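Local coordinates for protein phosphodiesterase (Salpingoeca rosetta, PDB 7CJ3) that binds retinal inside a bundle of membrane-spanning helices, its bacteriorhodopsin-like transmembrane domain, at residues Arg89-Ile94 with Cys145-Arg150; His198-Phe203 with Ala221-Arg226. All blocks are in the same frame, centred on the assembly; numbering follows the deposited sequence.

Contact 1: residues Arg89-Ile94 with Cys145-Arg150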
ATOM      1  N   ARG B  89      18.892   5.735 -10.498  1.00 70.28           N
ATOM      2  CA  ARG B  89      18.841   6.604  -9.298  1.00 60.52           C
ATOM      3  C   ARG B  89      17.929   7.781  -9.586  1.00 54.41           C
ATOM      4  O   ARG B  89      17.020   8.043  -8.781  1.00 45.26           O
ATOM      5  CB  ARG B  89      20.247   7.071  -8.896  1.00 58.59           C
ATOM      6  N   VAL B  90      18.143   8.427 -10.739  1.00 51.57           N
ATOM      7  CA  VAL B  90      17.403   9.634 -11.196  1.00 47.56           C
ATOM      8  C   VAL B  90      15.918   9.289 -11.275  1.00 43.22           C
ATOM      9  O   VAL B  90      15.093  10.062 -10.795  1.00 46.35           O
ATOM     10  CB  VAL B  90      17.924  10.138 -12.552  1.00 47.86           C
ATOM     11  CG1 VAL B  90      16.801  10.469 -13.519  1.00 47.48           C
ATOM     12  CG2 VAL B  90      18.837  11.337 -12.367  1.00 55.55           C
ATOM     13  N   LEU B  91      15.588   8.127 -11.843  1.00 40.61           N
ATOM     14  CA  LEU B  91      14.193   7.715 -12.098  1.00 38.94           C
ATOM     15  C   LEU B  91      13.552   7.310 -10.779  1.00 41.99           C
ATOM     16  O   LEU B  91      12.391   7.675 -10.624  1.00 42.01           O
ATOM     17  CB  LEU B  91      14.155   6.595 -13.138  1.00 39.47           C
ATOM     18  CG  LEU B  91      14.533   7.010 -14.565  1.00 38.09           C
ATOM     19  CD1 LEU B  91      14.770   5.770 -15.434  1.00 38.70           C
ATOM     20  CD2 LEU B  91      13.476   7.944 -15.192  1.00 35.67           C
ATOM     21  N   SER B  92      14.251   6.610  -9.876  1.00 42.76           N
ATOM     22  CA  SER B  92      13.679   6.143  -8.581  1.00 41.95           C
ATOM     23  C   SER B  92      13.538   7.325  -7.612  1.00 40.88           C
ATOM     24  O   SER B  92      12.652   7.263  -6.738  1.00 39.95           O
ATOM     25  CB  SER B  92      14.466   5.024  -7.975  1.00 43.64           C
ATOM     26  OG  SER B  92      15.829   5.388  -7.789  1.00 54.60           O
ATOM     27  N   GLY B  93      14.382   8.356  -7.779  1.00 40.32           N
ATOM     28  CA  GLY B  93      14.371   9.599  -6.981  1.00 34.20           C
ATOM     29  C   GLY B  93      13.105  10.400  -7.221  1.00 33.58           C
ATOM     30  O   GLY B  93      12.464  10.797  -6.206  1.00 30.25           O
ATOM     31  N   ILE B  94      12.725  10.586  -8.492  1.00 29.65           N
ATOM     32  CA  ILE B  94      11.513  11.367  -8.921  1.00 27.47           C
ATOM     33  C   ILE B  94      10.244  10.688  -8.375  1.00 25.75           C
ATOM     34  O   ILE B  94       9.287  11.396  -7.962  1.00 22.79           O
ATOM     35  CB  ILE B  94      11.460  11.563 -10.455  1.00 26.81           C
ATOM     36  CG1 ILE B  94      12.766  12.149 -11.009  1.00 27.14           C
ATOM     37  CG2 ILE B  94      10.270  12.410 -10.850  1.00 30.13           C
ATOM     38  CD1 ILE B  94      12.721  12.641 -12.429  1.00 27.78           C
ATOM     39  N   CYS B 145       8.555  10.285 -17.720  1.00 36.87           N
ATOM     40  CA  CYS B 145       8.268   9.430 -18.898  1.00 34.77           C
ATOM     41  C   CYS B 145       9.298   9.760 -19.974  1.00 36.88           C
ATOM     42  O   CYS B 145       9.760   8.796 -20.654  1.00 34.49           O
ATOM     43  CB  CYS B 145       6.842   9.617 -19.414  1.00 37.53           C
ATOM     44  SG  CYS B 145       5.564   8.853 -18.367  1.00 30.27           S
ATOM     45  N   GLY B 146       9.626  11.064 -20.098  1.00 39.58           N
ATOM     46  CA  GLY B 146      10.662  11.646 -20.983  1.00 36.45           C
ATOM     47  C   GLY B 146      12.054  11.065 -20.747  1.00 36.24           C
ATOM     48  O   GLY B 146      12.719  10.711 -21.732  1.00 31.41           O
ATOM     49  N   LEU B 147      12.490  10.946 -19.493  1.00 36.60           N
ATOM     50  CA  LEU B 147      13.824  10.381 -19.171  1.00 41.74           C
ATOM     51  C   LEU B 147      13.864   8.906 -19.554  1.00 38.77           C
ATOM     52  O   LEU B 147      14.884   8.484 -20.144  1.00 46.77           O
ATOM     53  CB  LEU B 147      14.131  10.568 -17.682  1.00 48.73           C
ATOM     54  CG  LEU B 147      14.202  12.017 -17.204  1.00 51.76           C
ATOM     55  CD1 LEU B 147      14.692  12.054 -15.761  1.00 57.54           C
ATOM     56  CD2 LEU B 147      15.081  12.853 -18.125  1.00 48.39           C
ATOM     57  N   ALA B 148      12.807   8.162 -19.227  1.00 37.16           N
ATOM     58  CA  ALA B 148      12.678   6.714 -19.532  1.00 36.94           C
ATOM     59  C   ALA B 148      12.788   6.472 -21.043  1.00 34.69           C
ATOM     60  O   ALA B 148      13.351   5.428 -21.423  1.00 38.13           O
ATOM     61  CB  ALA B 148      11.374   6.175 -19.001  1.00 34.51           C
ATOM     62  N   SER B 149      12.289   7.406 -21.862  1.00 28.71           N
ATOM     63  CA  SER B 149      12.135   7.245 -23.324  1.00 31.86           C
ATOM     64  C   SER B 149      13.097   8.147 -24.127  1.00 35.58           C
ATOM     65  O   SER B 149      12.980   8.157 -25.372  1.00 33.34           O
ATOM     66  CB  SER B 149      10.674   7.480 -23.696  1.00 33.47           C
ATOM     67  OG  SER B 149      10.249   8.828 -23.460  1.00 29.86           O
ATOM     68  N   ARG B 150      14.002   8.882 -23.461  1.00 41.53           N
ATOM     69  CA  ARG B 150      14.970   9.823 -24.092  1.00 42.85           C
ATOM     70  C   ARG B 150      14.258  10.659 -25.155  1.00 42.26           C
ATOM     71  O   ARG B 150      14.741  10.715 -26.291  1.00 55.61           O
ATOM     72  CB  ARG B 150      16.141   9.044 -24.712  1.00 50.87           C
ATOM     73  CG  ARG B 150      16.801   8.037 -23.780  1.00 51.74           C
ATOM     74  CD  ARG B 150      17.753   8.601 -22.754  1.00 52.90           C
ATOM     75  NE  ARG B 150      18.483   7.491 -22.195  1.00 54.11           N
ATOM     76  CZ  ARG B 150      19.565   7.582 -21.432  1.00 60.45           C
ATOM     77  NH1 ARG B 150      20.027   8.769 -21.079  1.00 68.44           N
ATOM     78  NH2 ARG B 150      20.161   6.499 -20.960  1.00 58.83           N
TER
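In Leu91 and Leu147 alike, CG lies beside the backbone N and anti to the carbonyl carbon (chi1 -70° and -62°), and the two side chains, pointing at each other's helix, slide past one another in opposite directions. CD2 of Leu91 comes to rest 3.7 Å from CB of Leu147, with the backbone N of Ala148 slightly farther off. The CD1 methyl of Leu147 meets two more side chains. The Val90 side chain crosses that of Leu147 at about a right angle, its CG1 lying 3.5 Å from Leu147 CD1, and Ile94 brings its CD1 to within 3.9 Å of the same methyl. The interface is small, 165 Å², and its side-chain pairs are all apolar. It joins helices 86-111 and 128-149 of the bacteriorhodopsin-like bundle; the segments 89-94 and 145-149 run antiparallel at 162°, their axes 10.5 Å apart at closest approach. Trp144 of helix 128-149 adds a polar tie by giving its NE1-H to the carbonyl O of Leu91. Helix 17-41 packs on Val90 and Ile94 through Val21. Near the end of helix 128-149, the OG of Ser149 donates to Cys145 O one turn back (2.8 Å), from a position tilted out of the carbonyl plane. Arg150 then adopts positive phi in a Schellman motif, and its NE makes a weak bond to Pro214 O.

Contact 2: residues His198-Phe203 with Ala221-Arg226; sequences HMWGMF and ALHLLR. With OLC ((2R)-2,3-dihydroxypropyl (9Z)-octadec-9-enoate), chain N; OLC ((2R)-2,3-dihydroxypropyl (9Z)-octadec-9-enoate), chain O.
The indole NE1 of Trp200, whose ring lies against Arg226, donates a hydrogen bond of 3.0 Å to O19 of the lipid (2R)-2,3-dihydroxypropyl (9Z)-octadec-9-enoate of chain N, bent to 135° at the hydrogen. Arg226 and Trp200 form a cation-pi stack between neighbouring antiparallel helices of the bacteriorhodopsin-like bundle, 178-207 and 219-233. The guanidinium lies nearly flat on the indole, planes 11° apart, with Arg226 CZ 4.0 Å from the centroid of the five-membered ring. CD of Arg226 makes a CH-pi contact over the six-membered ring, and C9 of the lipid lies over the opposite face, offset toward the rim, so the ring has Arg226 on one side and lipid on the other. Arg226 starts from the crowded position (chi1 61°), its CG between the backbone N and carbonyl carbon, then extends to NE. Its NH1 makes a weak bond to Trp200 O (3.4 Å) at the guanidinium edge. Met199, bent at chi2 and chi3, lays SD against CB of Arg226. Farther along, Phe203 wedges between the helices: Leu222 CG meets the edge of its ring, in plane, 3.8 Å from Phe203 CD1, while Phe203 CE1 rests 3.9 Å from CB of Leu225.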
ATOM      1  N   HIS B 198       0.315  11.404 -27.328  1.00 33.37           N
ATOM      2  CA  HIS B 198       1.713  11.876 -27.468  1.00 32.72           C
ATOM      3  C   HIS B 198       2.602  11.141 -26.472  1.00 31.38           C
ATOM      4  O   HIS B 198       3.750  10.818 -26.853  1.00 33.81           O
ATOM      5  CB  HIS B 198       1.810  13.392 -27.347  1.00 33.23           C
ATOM      6  CG  HIS B 198       1.503  14.096 -28.623  1.00 36.50           C
ATOM      7  ND1 HIS B 198       0.232  14.482 -28.974  1.00 37.65           N
ATOM      8  CD2 HIS B 198       2.323  14.480 -29.633  1.00 40.07           C
ATOM      9  CE1 HIS B 198       0.292  15.104 -30.147  1.00 41.19           C
ATOM     10  NE2 HIS B 198       1.562  15.102 -30.572  1.00 38.81           N
ATOM     11  N   MET B 199       2.096  10.858 -25.271  1.00 28.60           N
ATOM     12  CA  MET B 199       2.826  10.014 -24.288  1.00 27.42           C
ATOM     13  C   MET B 199       3.087   8.641 -24.913  1.00 26.23           C
ATOM     14  O   MET B 199       4.248   8.162 -24.826  1.00 25.20           O
ATOM     15  CB  MET B 199       2.028   9.817 -23.001  1.00 28.41           C
ATOM     16  CG  MET B 199       2.765   9.002 -21.970  1.00 29.78           C
ATOM     17  SD  MET B 199       2.390   7.206 -22.011  1.00 31.76           S
ATOM     18  CE  MET B 199       0.596   7.252 -21.958  1.00 32.26           C
ATOM     19  N   TRP B 200       2.033   8.033 -25.486  1.00 25.46           N
ATOM     20  CA  TRP B 200       2.077   6.720 -26.181  1.00 26.61           C
ATOM     21  C   TRP B 200       3.140   6.801 -27.294  1.00 28.59           C
ATOM     22  O   TRP B 200       4.011   5.913 -27.352  1.00 28.35           O
ATOM     23  CB  TRP B 200       0.674   6.321 -26.673  1.00 27.81           C
ATOM     24  CG  TRP B 200       0.572   4.903 -27.158  1.00 28.53           C
ATOM     25  CD1 TRP B 200       0.848   4.443 -28.413  1.00 28.88           C
ATOM     26  CD2 TRP B 200       0.187   3.744 -26.393  1.00 28.41           C
ATOM     27  NE1 TRP B 200       0.664   3.089 -28.478  1.00 27.63           N
ATOM     28  CE2 TRP B 200       0.279   2.631 -27.250  1.00 26.79           C
ATOM     29  CE3 TRP B 200      -0.207   3.534 -25.070  1.00 30.11           C
ATOM     30  CZ2 TRP B 200      -0.001   1.339 -26.828  1.00 28.06           C
ATOM     31  CZ3 TRP B 200      -0.501   2.256 -24.653  1.00 31.60           C
ATOM     32  CH2 TRP B 200      -0.398   1.173 -25.527  1.00 31.83           C
ATOM     33  N   GLY B 201       3.148   7.902 -28.047  1.00 29.86           N
ATOM     34  CA  GLY B 201       4.105   8.185 -29.133  1.00 34.14           C
ATOM     35  C   GLY B 201       5.558   8.074 -28.704  1.00 37.55           C
ATOM     36  O   GLY B 201       6.317   7.317 -29.346  1.00 39.51           O
ATOM     37  N   MET B 202       5.951   8.814 -27.668  1.00 43.72           N
ATOM     38  CA  MET B 202       7.385   9.008 -27.302  1.00 41.02           C
ATOM     39  C   MET B 202       7.965   7.705 -26.739  1.00 36.48           C
ATOM     40  O   MET B 202       9.150   7.434 -27.004  1.00 35.62           O
ATOM     41  CB  MET B 202       7.577  10.171 -26.319  1.00 42.73           C
ATOM     42  CG  MET B 202       6.997   9.948 -24.943  1.00 49.27           C
ATOM     43  SD  MET B 202       7.534  11.231 -23.747  1.00 53.76           S
ATOM     44  CE  MET B 202       6.654  12.666 -24.365  1.00 48.86           C
ATOM     45  N   PHE B 203       7.159   6.913 -26.026  1.00 33.95           N
ATOM     46  CA  PHE B 203       7.518   5.531 -25.615  1.00 34.19           C
ATOM     47  C   PHE B 203       7.721   4.641 -26.844  1.00 37.97           C
ATOM     48  O   PHE B 203       8.627   3.791 -26.792  1.00 38.01           O
ATOM     49  CB  PHE B 203       6.435   4.922 -24.744  1.00 32.84           C
ATOM     50  CG  PHE B 203       6.568   5.293 -23.299  1.00 34.92           C
ATOM     51  CD1 PHE B 203       7.579   4.751 -22.531  1.00 32.75           C
ATOM     52  CD2 PHE B 203       5.687   6.187 -22.709  1.00 35.02           C
ATOM     53  CE1 PHE B 203       7.688   5.072 -21.188  1.00 33.66           C
ATOM     54  CE2 PHE B 203       5.818   6.525 -21.368  1.00 33.91           C
ATOM     55  CZ  PHE B 203       6.810   5.953 -20.612  1.00 32.57           C
ATOM     56  N   ALA B 221       9.443  -3.056 -21.030  1.00 34.08           N
ATOM     57  CA  ALA B 221       9.119  -2.221 -19.852  1.00 32.11           C
ATOM     58  C   ALA B 221       8.575  -0.862 -20.309  1.00 28.52           C
ATOM     59  O   ALA B 221       7.628  -0.379 -19.684  1.00 25.37           O
ATOM     60  CB  ALA B 221      10.329  -2.075 -18.977  1.00 31.92           C
ATOM     61  N   LEU B 222       9.122  -0.289 -21.377  1.00 27.31           N
ATOM     62  CA  LEU B 222       8.572   0.937 -22.014  1.00 29.86           C
ATOM     63  C   LEU B 222       7.107   0.695 -22.399  1.00 31.88           C
ATOM     64  O   LEU B 222       6.301   1.630 -22.258  1.00 34.63           O
ATOM     65  CB  LEU B 222       9.413   1.338 -23.232  1.00 33.71           C
ATOM     66  CG  LEU B 222      10.551   2.340 -22.949  1.00 36.31           C
ATOM     67  CD1 LEU B 222      11.776   1.642 -22.412  1.00 34.60           C
ATOM     68  CD2 LEU B 222      10.930   3.126 -24.200  1.00 36.85           C
ATOM     69  N   HIS B 223       6.749  -0.518 -22.837  1.00 29.69           N
ATOM     70  CA  HIS B 223       5.365  -0.839 -23.264  1.00 27.92           C
ATOM     71  C   HIS B 223       4.448  -0.956 -22.047  1.00 25.37           C
ATOM     72  O   HIS B 223       3.324  -0.397 -22.084  1.00 25.21           O
ATOM     73  CB  HIS B 223       5.305  -2.101 -24.139  1.00 30.90           C
ATOM     74  CG  HIS B 223       3.922  -2.361 -24.649  1.00 31.41           C
ATOM     75  ND1 HIS B 223       3.148  -3.407 -24.181  1.00 33.39           N
ATOM     76  CD2 HIS B 223       3.145  -1.658 -25.493  1.00 28.96           C
ATOM     77  CE1 HIS B 223       1.964  -3.352 -24.747  1.00 34.83           C
ATOM     78  NE2 HIS B 223       1.934  -2.282 -25.549  1.00 33.42           N
ATOM     79  N   LEU B 224       4.888  -1.689 -21.023  1.00 27.00           N
ATOM     80  CA  LEU B 224       4.126  -1.875 -19.756  1.00 27.15           C
ATOM     81  C   LEU B 224       3.875  -0.512 -19.095  1.00 27.24           C
ATOM     82  O   LEU B 224       2.775  -0.319 -18.540  1.00 25.75           O
ATOM     83  CB  LEU B 224       4.902  -2.833 -18.857  1.00 29.73           C
ATOM     84  CG  LEU B 224       4.784  -4.276 -19.319  1.00 31.19           C
ATOM     85  CD1 LEU B 224       5.555  -5.186 -18.387  1.00 34.22           C
ATOM     86  CD2 LEU B 224       3.322  -4.705 -19.395  1.00 30.12           C
ATOM     87  N   LEU B 225       4.822   0.423 -19.208  1.00 24.77           N
ATOM     88  CA  LEU B 225       4.660   1.778 -18.650  1.00 26.22           C
ATOM     89  C   LEU B 225       3.533   2.549 -19.360  1.00 23.25           C
ATOM     90  O   LEU B 225       2.645   3.059 -18.643  1.00 20.49           O
ATOM     91  CB  LEU B 225       6.008   2.497 -18.725  1.00 31.52           C
ATOM     92  CG  LEU B 225       6.985   2.123 -17.602  1.00 35.65           C
ATOM     93  CD1 LEU B 225       8.317   2.850 -17.757  1.00 37.65           C
ATOM     94  CD2 LEU B 225       6.387   2.397 -16.229  1.00 34.03           C
ATOM     95  N   ARG B 226       3.559   2.665 -20.694  1.00 20.50           N
ATOM     96  CA  ARG B 226       2.525   3.418 -21.462  1.00 19.26           C
ATOM     97  C   ARG B 226       1.121   2.787 -21.313  1.00 19.58           C
ATOM     98  O   ARG B 226       0.112   3.530 -21.410  1.00 16.19           O
ATOM     99  CB  ARG B 226       2.928   3.550 -22.927  1.00 19.46           C
ATOM    100  CG  ARG B 226       3.086   2.244 -23.688  1.00 19.86           C
ATOM    101  CD  ARG B 226       3.490   2.543 -25.123  1.00 21.04           C
ATOM    102  NE  ARG B 226       3.591   1.369 -25.982  1.00 22.24           N
ATOM    103  CZ  ARG B 226       3.759   1.416 -27.303  1.00 24.30           C
ATOM    104  NH1 ARG B 226       3.852   2.576 -27.928  1.00 24.96           N
ATOM    105  NH2 ARG B 226       3.846   0.314 -28.014  1.00 25.71           N
TER
HETATM  106  C18 OLC N 404     -11.337   7.422 -21.710  1.00 33.14           C
HETATM  107  C10 OLC N 404      -3.109   4.990 -27.048  1.00 35.70           C
HETATM  108  C9  OLC N 404      -2.645   4.311 -28.121  1.00 33.89           C
HETATM  109  C17 OLC N 404     -10.595   6.926 -22.947  1.00 35.50           C
HETATM  110  C11 OLC N 404      -4.189   6.031 -27.055  1.00 33.44           C
HETATM  111  C8  OLC N 404      -3.081   4.454 -29.541  1.00 34.41           C
HETATM  112  C24 OLC N 404       5.790   1.677 -33.639  1.00 55.77           C
HETATM  113  C16 OLC N 404      -9.087   7.246 -23.020  1.00 37.34           C
HETATM  114  C12 OLC N 404      -4.902   6.071 -25.722  1.00 34.29           C
HETATM  115  C7  OLC N 404      -1.988   3.978 -30.490  1.00 37.59           C
HETATM  116  C15 OLC N 404      -8.519   7.125 -24.447  1.00 40.96           C
HETATM  117  C13 OLC N 404      -6.399   6.483 -25.867  1.00 39.60           C
HETATM  118  C6  OLC N 404      -1.978   4.748 -31.816  1.00 45.21           C
HETATM  119  C14 OLC N 404      -7.079   6.600 -24.464  1.00 42.67           C
HETATM  120  C5  OLC N 404      -1.299   6.141 -31.826  1.00 52.59           C
HETATM  121  C4  OLC N 404       0.260   6.226 -31.737  1.00 62.31           C
HETATM  122  C3  OLC N 404       1.049   4.933 -32.032  1.00 67.31           C
HETATM  123  C2  OLC N 404       2.512   4.891 -31.531  1.00 71.26           C
HETATM  124  C21 OLC N 404       4.873   1.661 -31.240  1.00 59.30           C
HETATM  125  C1  OLC N 404       2.974   3.427 -31.332  1.00 76.40           C
HETATM  126  C22 OLC N 404       5.738   0.928 -32.300  1.00 58.36           C
HETATM  127  O19 OLC N 404       2.161   2.560 -30.988  1.00 84.64           O
HETATM  128  O25 OLC N 404       6.850   1.132 -34.407  1.00 53.34           O
HETATM  129  O23 OLC N 404       7.090   0.681 -31.839  1.00 53.43           O
HETATM  130  O20 OLC N 404       4.369   2.978 -31.582  1.00 65.84           O
HETATM  131  C18 OLC O 405     -16.007  16.022 -26.486  1.00 77.21           C
HETATM  132  C10 OLC O 405      -7.871  15.554 -29.222  1.00 50.81           C
HETATM  133  C9  OLC O 405      -6.616  15.516 -29.671  1.00 49.59           C
HETATM  134  C17 OLC O 405     -15.490  16.551 -27.815  1.00 76.68           C
HETATM  135  C11 OLC O 405      -8.954  14.582 -29.610  1.00 51.27           C
HETATM  136  C8  OLC O 405      -6.116  14.510 -30.667  1.00 49.48           C
HETATM  137  C24 OLC O 405      -2.122  14.858 -38.528  1.00 85.40           C
HETATM  138  C16 OLC O 405     -13.961  16.428 -27.864  1.00 84.30           C
HETATM  139  C12 OLC O 405     -10.308  15.252 -29.397  1.00 59.89           C
HETATM  140  C7  OLC O 405      -4.606  14.653 -30.901  1.00 50.24           C
HETATM  141  C15 OLC O 405     -13.410  15.841 -29.179  1.00 82.96           C
HETATM  142  C13 OLC O 405     -11.273  14.500 -28.469  1.00 68.37           C
HETATM  143  C6  OLC O 405      -4.306  14.068 -32.275  1.00 55.53           C
HETATM  144  C14 OLC O 405     -12.718  14.464 -29.011  1.00 76.37           C
HETATM  145  C5  OLC O 405      -2.941  13.423 -32.430  1.00 61.12           C
HETATM  146  C4  OLC O 405      -1.845  14.423 -32.157  1.00 68.93           C
HETATM  147  C3  OLC O 405      -1.700  15.552 -33.189  1.00 84.43           C
HETATM  148  C2  OLC O 405      -1.410  15.054 -34.619  1.00 96.34           C
HETATM  149  C21 OLC O 405       0.162  15.641 -37.841  1.00 87.13           C
HETATM  150  C1  OLC O 405      -0.590  16.051 -35.435  1.00 96.50           C
HETATM  151  C22 OLC O 405      -0.660  14.434 -38.318  1.00 85.48           C
HETATM  152  O19 OLC O 405      -0.723  17.253 -35.268  1.00101.75           O
HETATM  153  O25 OLC O 405      -3.031  13.875 -38.015  1.00 83.96           O
HETATM  154  O23 OLC O 405      -0.091  13.877 -39.528  1.00 74.62           O
HETATM  155  O20 OLC O 405       0.383  15.595 -36.429  1.00 90.89           O

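Overall arrangement
Along the chain both segments of contact 1 come first, then helix 153-173, then contact 2. Each contact joins two antiparallel helices: 86-111 with 128-149, and 178-207 with 219-233. Their centres are about 13 Å apart. They meet where helix 128-149 packs on helix 178-207: Cys145 CB lies 3.8 Å from Phe203 CE2, and Ser149 OG lies 3.6 Å from Met202 SD. Contact thus passes from helix 86-111 through 128-149 and 178-207 to 219-233, all in the bacteriorhodopsin-like region. Retinal lies about 11 Å from the side chain of Ile94 and about 10 Å from that of Met199, so neither contact touches it through these side chains.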